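Local coordinates for uncharacterized conserved protein (Methanococcus maripaludis S2, PDB 3C2Q) that catalyses the NAD-dependent conversion of L-ornithine to L-proline with release of ammonia, at residues Ser104-Glu109 and Thr308-Met313; Met279-Leu284 and Cys301-Pro306. All coordinates share one frame; numbering follows the deposited sequence.

Contact 1 of 2, residues Ser104-Glu109 and Thr308-Met313; sequences SEVSSE and TVTKLM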
ATOM      1  N   SER B 104      -2.587  -4.040 -15.749  1.00 17.47           N
ATOM      2  CA  SER B 104      -1.945  -2.939 -15.027  1.00 17.13           C
ATOM      3  C   SER B 104      -0.457  -3.016 -15.243  1.00 17.26           C
ATOM      4  O   SER B 104       0.097  -4.104 -15.400  1.00 17.30           O
ATOM      5  CB  SER B 104      -2.244  -3.009 -13.519  1.00 16.25           C
ATOM      6  OG  SER B 104      -1.876  -4.283 -13.024  1.00 16.79           O
ATOM      7  N   GLU B 105       0.196  -1.865 -15.276  1.00 17.67           N
ATOM      8  CA  GLU B 105       1.652  -1.808 -15.278  1.00 19.13           C
ATOM      9  C   GLU B 105       2.235  -2.266 -13.947  1.00 18.10           C
ATOM     10  O   GLU B 105       3.328  -2.807 -13.873  1.00 17.28           O
ATOM     11  CB  GLU B 105       2.092  -0.354 -15.529  1.00 21.51           C
ATOM     12  CG  GLU B 105       1.639   0.186 -16.848  1.00 29.40           C
ATOM     13  CD  GLU B 105       2.673   0.023 -17.928  1.00 40.98           C
ATOM     14  OE1 GLU B 105       3.373  -1.034 -17.970  1.00 45.01           O
ATOM     15  OE2 GLU B 105       2.783   0.976 -18.751  1.00 46.52           O
ATOM     16  N   VAL B 106       1.501  -2.042 -12.864  1.00 16.36           N
ATOM     17  CA  VAL B 106       2.099  -2.278 -11.555  1.00 15.74           C
ATOM     18  C   VAL B 106       1.042  -2.982 -10.713  1.00 15.24           C
ATOM     19  O   VAL B 106       0.025  -2.377 -10.373  1.00 12.74           O
ATOM     20  CB  VAL B 106       2.475  -0.916 -10.821  1.00 16.24           C
ATOM     21  CG1 VAL B 106       2.854  -1.167  -9.314  1.00 16.82           C
ATOM     22  CG2 VAL B 106       3.568  -0.152 -11.551  1.00 14.80           C
ATOM     23  N   SER B 107       1.271  -4.250 -10.392  1.00 14.13           N
ATOM     24  CA  SER B 107       0.398  -4.947  -9.453  1.00 14.49           C
ATOM     25  C   SER B 107       1.111  -6.196  -8.970  1.00 13.69           C
ATOM     26  O   SER B 107       1.839  -6.867  -9.733  1.00 13.33           O
ATOM     27  CB  SER B 107      -0.913  -5.415 -10.134  1.00 14.42           C
ATOM     28  OG  SER B 107      -1.656  -6.260  -9.262  1.00 18.02           O
ATOM     29  N   SER B 108       0.864  -6.540  -7.719  1.00 13.85           N
ATOM     30  CA  SER B 108       1.407  -7.774  -7.171  1.00 14.33           C
ATOM     31  C   SER B 108       0.683  -9.025  -7.754  1.00 14.99           C
ATOM     32  O   SER B 108       1.214 -10.131  -7.657  1.00 16.17           O
ATOM     33  CB  SER B 108       1.316  -7.738  -5.650  1.00 15.44           C
ATOM     34  OG  SER B 108      -0.050  -7.672  -5.244  1.00 15.20           O
ATOM     35  N   GLU B 109      -0.490  -8.851  -8.371  1.00 15.19           N
ATOM     36  CA  GLU B 109      -1.289  -9.980  -8.858  1.00 15.91           C
ATOM     37  C   GLU B 109      -0.832 -10.401 -10.260  1.00 15.22           C
ATOM     38  O   GLU B 109      -1.602 -10.248 -11.236  1.00 15.80           O
ATOM     39  CB  GLU B 109      -2.774  -9.626  -8.918  1.00 16.70           C
ATOM     40  CG  GLU B 109      -3.406  -9.273  -7.573  1.00 17.62           C
ATOM     41  CD  GLU B 109      -4.909  -9.106  -7.693  1.00 18.29           C
ATOM     42  OE1 GLU B 109      -5.375  -8.280  -8.518  1.00 18.44           O
ATOM     43  OE2 GLU B 109      -5.601  -9.828  -6.952  1.00 18.91           O
ATOM     44  N   THR B 308       5.716   2.477  -4.892  1.00 18.82           N
ATOM     45  CA  THR B 308       7.107   2.744  -5.261  1.00 18.09           C
ATOM     46  C   THR B 308       7.382   2.617  -6.757  1.00 17.75           C
ATOM     47  O   THR B 308       8.038   3.496  -7.357  1.00 16.87           O
ATOM     48  CB  THR B 308       8.110   1.895  -4.391  1.00 19.84           C
ATOM     49  OG1 THR B 308       8.010   2.371  -3.050  1.00 23.10           O
ATOM     50  CG2 THR B 308       9.587   2.067  -4.848  1.00 20.46           C
ATOM     51  N   VAL B 309       6.891   1.539  -7.372  1.00 15.67           N
ATOM     52  CA  VAL B 309       7.097   1.325  -8.781  1.00 16.15           C
ATOM     53  C   VAL B 309       6.314   2.392  -9.549  1.00 15.61           C
ATOM     54  O   VAL B 309       6.795   2.937 -10.538  1.00 15.40           O
ATOM     55  CB  VAL B 309       6.597  -0.057  -9.232  1.00 16.90           C
ATOM     56  CG1 VAL B 309       6.985  -0.290 -10.688  1.00 19.31           C
ATOM     57  CG2 VAL B 309       7.187  -1.170  -8.328  1.00 19.57           C
ATOM     58  N   THR B 310       5.105   2.692  -9.090  1.00 14.29           N
ATOM     59  CA  THR B 310       4.298   3.713  -9.784  1.00 15.03           C
ATOM     60  C   THR B 310       4.982   5.105  -9.718  1.00 15.25           C
ATOM     61  O   THR B 310       4.929   5.881 -10.699  1.00 15.51           O
ATOM     62  CB  THR B 310       2.874   3.773  -9.190  1.00 14.54           C
ATOM     63  OG1 THR B 310       2.196   2.535  -9.491  1.00 15.26           O
ATOM     64  CG2 THR B 310       2.094   4.889  -9.848  1.00 13.91           C
ATOM     65  N   LYS B 311       5.564   5.447  -8.562  1.00 14.38           N
ATOM     66  CA  LYS B 311       6.291   6.732  -8.412  1.00 15.07           C
ATOM     67  C   LYS B 311       7.430   6.814  -9.420  1.00 16.10           C
ATOM     68  O   LYS B 311       7.676   7.890 -10.049  1.00 16.69           O
ATOM     69  CB  LYS B 311       6.845   6.864  -7.004  1.00 14.92           C
ATOM     70  CG  LYS B 311       5.773   7.337  -6.014  1.00 15.86           C
ATOM     71  CD  LYS B 311       6.265   7.208  -4.579  1.00 20.64           C
ATOM     72  CE  LYS B 311       5.202   7.716  -3.611  1.00 24.76           C
ATOM     73  NZ  LYS B 311       5.446   7.083  -2.290  1.00 33.36           N
ATOM     74  N   LEU B 312       8.128   5.702  -9.567  1.00 15.07           N
ATOM     75  CA  LEU B 312       9.224   5.637 -10.517  1.00 16.59           C
ATOM     76  C   LEU B 312       8.760   5.905 -11.940  1.00 17.02           C
ATOM     77  O   LEU B 312       9.358   6.715 -12.655  1.00 16.69           O
ATOM     78  CB  LEU B 312       9.949   4.289 -10.433  1.00 15.89           C
ATOM     79  CG  LEU B 312      10.957   3.952 -11.539  1.00 17.17           C
ATOM     80  CD1 LEU B 312      12.230   4.759 -11.245  1.00 16.99           C
ATOM     81  CD2 LEU B 312      11.265   2.462 -11.466  1.00 18.07           C
HETATM   82  N   MSE B 313       7.718   5.207 -12.361  1.00 18.22           N
HETATM   83  CA  MSE B 313       7.195   5.371 -13.718  1.00 20.89           C
HETATM   84  C   MSE B 313       6.555   6.739 -13.938  1.00 19.21           C
HETATM   85  O   MSE B 313       6.727   7.329 -15.015  1.00 19.03           O
HETATM   86  CB  MSE B 313       6.230   4.251 -14.066  1.00 19.34           C
HETATM   87  CG  MSE B 313       6.914   2.881 -13.966  1.00 23.15           C
HETATM   88 SE   MSE B 313       5.616   1.501 -14.390  1.00 32.78          SE
HETATM   89  CE  MSE B 313       5.673   1.610 -16.379  1.00 30.26           C
TER

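Contact 2 of 2, residues Met279-Leu284 and Cys301-Pro306; sequences MLSTLL and CVDIQP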
HETATM    1  N   MSE B 279      16.554  -2.765  -9.564  1.00 18.49           N
HETATM    2  CA  MSE B 279      16.380  -1.892  -8.407  1.00 20.46           C
HETATM    3  C   MSE B 279      15.646  -2.695  -7.356  1.00 18.80           C
HETATM    4  O   MSE B 279      14.594  -3.263  -7.670  1.00 16.65           O
HETATM    5  CB  MSE B 279      15.524  -0.682  -8.784  1.00 20.07           C
HETATM    6  CG  MSE B 279      16.172   0.182  -9.854  1.00 23.27           C
HETATM    7 SE   MSE B 279      14.748   1.151 -10.810  1.00 31.64          SE
HETATM    8  CE  MSE B 279      16.024   2.241 -11.885  1.00 26.19           C
ATOM      9  N   LEU B 280      16.201  -2.767  -6.132  1.00 17.46           N
ATOM     10  CA  LEU B 280      15.680  -3.679  -5.098  1.00 17.61           C
ATOM     11  C   LEU B 280      15.296  -2.910  -3.828  1.00 17.51           C
ATOM     12  O   LEU B 280      16.169  -2.475  -3.074  1.00 16.43           O
ATOM     13  CB  LEU B 280      16.725  -4.748  -4.730  1.00 18.39           C
ATOM     14  CG  LEU B 280      17.281  -5.647  -5.851  1.00 19.10           C
ATOM     15  CD1 LEU B 280      18.533  -6.441  -5.438  1.00 21.09           C
ATOM     16  CD2 LEU B 280      16.141  -6.584  -6.251  1.00 17.75           C
ATOM     17  N   SER B 281      13.991  -2.727  -3.613  1.00 17.12           N
ATOM     18  CA  SER B 281      13.493  -2.156  -2.357  1.00 18.31           C
ATOM     19  C   SER B 281      14.123  -0.811  -1.947  1.00 19.03           C
ATOM     20  O   SER B 281      14.656  -0.662  -0.828  1.00 19.21           O
ATOM     21  CB  SER B 281      13.695  -3.182  -1.222  1.00 19.09           C
ATOM     22  OG  SER B 281      12.813  -2.868  -0.176  1.00 25.44           O
ATOM     23  N   THR B 282      14.041   0.184  -2.829  1.00 17.63           N
ATOM     24  CA  THR B 282      14.533   1.494  -2.491  1.00 18.34           C
ATOM     25  C   THR B 282      13.852   2.516  -3.379  1.00 18.09           C
ATOM     26  O   THR B 282      14.070   2.542  -4.574  1.00 19.37           O
ATOM     27  CB  THR B 282      16.093   1.639  -2.575  1.00 18.36           C
ATOM     28  OG1 THR B 282      16.423   3.025  -2.427  1.00 21.35           O
ATOM     29  CG2 THR B 282      16.680   1.078  -3.880  1.00 18.01           C
ATOM     30  N   LEU B 283      12.983   3.308  -2.792  1.00 18.14           N
ATOM     31  CA  LEU B 283      12.320   4.386  -3.514  1.00 18.93           C
ATOM     32  C   LEU B 283      13.337   5.434  -3.947  1.00 19.03           C
ATOM     33  O   LEU B 283      13.380   5.800  -5.111  1.00 18.70           O
ATOM     34  CB  LEU B 283      11.265   5.032  -2.621  1.00 20.17           C
ATOM     35  CG  LEU B 283      10.520   6.227  -3.255  1.00 18.84           C
ATOM     36  CD1 LEU B 283       9.965   5.869  -4.598  1.00 17.23           C
ATOM     37  CD2 LEU B 283       9.385   6.592  -2.274  1.00 20.92           C
ATOM     38  N   LEU B 284      14.144   5.906  -2.991  1.00 19.39           N
ATOM     39  CA  LEU B 284      15.105   6.969  -3.224  1.00 20.18           C
ATOM     40  C   LEU B 284      16.048   6.650  -4.380  1.00 19.90           C
ATOM     41  O   LEU B 284      16.187   7.443  -5.342  1.00 18.69           O
ATOM     42  CB  LEU B 284      15.943   7.234  -1.945  1.00 21.21           C
ATOM     43  CG  LEU B 284      17.139   8.228  -2.117  1.00 21.86           C
ATOM     44  CD1 LEU B 284      16.641   9.577  -2.513  1.00 22.92           C
ATOM     45  CD2 LEU B 284      18.050   8.299  -0.847  1.00 22.60           C
ATOM     46  N   CYS B 301      12.216  -3.039 -11.500  1.00 16.88           N
ATOM     47  CA  CYS B 301      12.044  -2.420 -10.190  1.00 16.85           C
ATOM     48  C   CYS B 301      11.215  -3.351  -9.305  1.00 16.30           C
ATOM     49  O   CYS B 301      10.040  -3.642  -9.589  1.00 15.52           O
ATOM     50  CB  CYS B 301      11.353  -1.058 -10.319  1.00 17.30           C
ATOM     51  SG  CYS B 301      11.130  -0.216  -8.705  1.00 19.87           S
ATOM     52  N   VAL B 302      11.870  -3.844  -8.275  1.00 15.04           N
ATOM     53  CA  VAL B 302      11.315  -4.828  -7.337  1.00 15.23           C
ATOM     54  C   VAL B 302      11.031  -4.142  -6.006  1.00 15.68           C
ATOM     55  O   VAL B 302      11.953  -3.587  -5.370  1.00 14.43           O
ATOM     56  CB  VAL B 302      12.316  -5.970  -7.061  1.00 15.29           C
ATOM     57  CG1 VAL B 302      11.589  -7.084  -6.264  1.00 18.44           C
ATOM     58  CG2 VAL B 302      12.847  -6.598  -8.397  1.00 15.67           C
ATOM     59  N   ASP B 303       9.766  -4.150  -5.573  1.00 15.41           N
ATOM     60  CA  ASP B 303       9.487  -3.629  -4.239  1.00 15.63           C
ATOM     61  C   ASP B 303       8.216  -4.265  -3.730  1.00 15.45           C
ATOM     62  O   ASP B 303       7.388  -4.697  -4.533  1.00 15.22           O
ATOM     63  CB  ASP B 303       9.350  -2.086  -4.181  1.00 16.17           C
ATOM     64  CG  ASP B 303       9.385  -1.567  -2.679  1.00 20.55           C
ATOM     65  OD1 ASP B 303      10.106  -2.135  -1.813  1.00 30.27           O
ATOM     66  OD2 ASP B 303       8.576  -0.756  -2.292  1.00 23.59           O
ATOM     67  N   ILE B 304       8.032  -4.265  -2.425  1.00 14.44           N
ATOM     68  CA  ILE B 304       6.777  -4.786  -1.880  1.00 15.59           C
ATOM     69  C   ILE B 304       5.618  -3.779  -1.984  1.00 16.50           C
ATOM     70  O   ILE B 304       4.439  -4.165  -1.848  1.00 15.92           O
ATOM     71  CB  ILE B 304       6.953  -5.319  -0.443  1.00 15.43           C
ATOM     72  CG1 ILE B 304       5.824  -6.352  -0.122  1.00 14.76           C
ATOM     73  CG2 ILE B 304       7.088  -4.136   0.581  1.00 17.07           C
ATOM     74  CD1 ILE B 304       6.080  -7.252   1.140  1.00 16.48           C
ATOM     75  N   GLN B 305       5.950  -2.491  -2.190  1.00 16.50           N
ATOM     76  CA  GLN B 305       4.948  -1.404  -2.264  1.00 19.33           C
ATOM     77  C   GLN B 305       4.691  -1.051  -3.721  1.00 18.06           C
ATOM     78  O   GLN B 305       5.605  -0.569  -4.396  1.00 17.52           O
ATOM     79  CB  GLN B 305       5.421  -0.151  -1.466  1.00 18.60           C
ATOM     80  CG  GLN B 305       5.685  -0.478   0.011  1.00 24.79           C
ATOM     81  CD  GLN B 305       6.056   0.728   0.878  1.00 25.47           C
ATOM     82  OE1 GLN B 305       6.899   1.544   0.510  1.00 36.11           O
ATOM     83  NE2 GLN B 305       5.455   0.805   2.061  1.00 33.00           N
ATOM     84  N   PRO B 306       3.463  -1.303  -4.224  1.00 17.46           N
ATOM     85  CA  PRO B 306       3.238  -0.922  -5.636  1.00 18.12           C
ATOM     86  C   PRO B 306       3.420   0.585  -5.855  1.00 17.93           C
ATOM     87  O   PRO B 306       3.911   0.979  -6.904  1.00 18.21           O
ATOM     88  CB  PRO B 306       1.802  -1.363  -5.920  1.00 17.61           C
ATOM     89  CG  PRO B 306       1.127  -1.511  -4.541  1.00 19.16           C
ATOM     90  CD  PRO B 306       2.262  -1.920  -3.604  1.00 18.03           C
TER
HETATM   91  O   HOH W   1      12.630  -0.453  -5.405  1.00 22.35           O

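Contact 1 of 2, residues Ser104-Glu109 and Thr308-Met313
Helix 306-314, which follows strand 298-303 of the parallel Rossmann sheet, is met by the irregular loop that leads into helix 112-133, and Val106 of the loop packs over Val309, Thr310 and Met313 on one side of the helix. The two segments have their nearest CA atoms at Val106 and Thr310, 6.6 Å apart, and the 205 Å² buried between them is gained without any hydrogen bond across.

Val106 carries the contact through both branches. Its CG2, anti to the carbonyl carbon, touches Val309 CG1 at 3.5 Å, and the two side chains slide past each other in opposite directions. The same methyl lies 3.7 Å from Thr310 OG1 and 3.9 Å from Met313 SE, while Val106 CG1 comes within 3.9 Å of Val309 CB. Met313, a selenomethionine, bends at its third torsion (chi3 81°), which turns CE onto the Glu105 side chain. The side chains of Met313 and Glu105 cross at about a right angle, with Met313 CE 3.7 Å from Glu105 CD and 3.8 Å from both OE1 and OE2 of Glu105.

An alanine in place of Val106 would probably open a gap beside Val309 CG1 and Met313 SE, because both methyls that meet the helix would be gone. Beyond this pair of segments, Val106 also touches Val324 of strand 321-324, and the helix itself packs through Val309 and Leu312 on Cys301. Ser104 OG is hydrogen-bonded to Asp314 OD2 of a second subunit, and Glu109 forms a salt bridge to Arg315 of that same neighbour. With no hydrogen bond across, the fit of loop to helix within the chain rests on apolar packing, while the Ser104 hydroxyl and the Glu109 carboxylate reach partners in that subunit.

Contact 2 of 2, residues Met279-Leu284 and Cys301-Pro306
Strands 276-280 and 298-303 run parallel as neighbours in the Rossmann sheet, with Met279 bridging to Cys301 at a CA separation of 4.7 Å and Leu280 to Val302 at 5.0 Å. Two nearly straight bonds fix this register: Val302 N gives to Met279 O at 2.9 Å, and Ser281 N to Val302 O at 2.8 Å, each with an N-H...O angle of 169°. Val302 O also accepts from a water that in turn takes the N-H of Thr282, extending the link past the end of the first strand.

On one face Leu280 and Val302 lie side by side, pointing the same way, with CD2 of Leu280 3.9 Å from CG2 of Val302; helix 327-342 covers both. On the other face Met279 SE passes 4.1 Å from Cys301 CB, beneath helix 306-314.

At the strand ends, Ser281 OG, anti to its backbone N (chi1 -159°), donates to Asp303 OD1 at 3.2 Å, nearly along that oxygen's C-O axis. The other oxygen, Asp303 OD2, receives Gln305 N from above the carboxylate plane in an Asx turn. Thr282 OG1 N-caps helix 283-292 through His285 N. Bonds to both carboxylate oxygens probably fix the orientation of Asp303, which, like Thr282, probably binds NAD(+), as in related enzymes.

In the fold
Contact 1 and contact 2 have centres 10 Å apart on the same side of the chain's centre, and along the sequence 279-284 with 301-306 is nested inside the long stretch of chain between 104-109 and 308-313. Strand 298-303 runs almost directly into helix 306-314, so segments 301-306 and 308-313 follow each other with one residue between. The contacts meet physically: Leu312 CD2 lies 3.7 Å from Cys301 CB, and Val106 CG1 lies 3.4 Å from Pro306 O. Contact 2 joins two strands of the beta-alpha-beta unit in the Rossmann fold, and contact 1 lays the loop before helix 112-133, from the first ArgZ-like C-terminal region, against helix 306-314, close to the probable NAD(+) site.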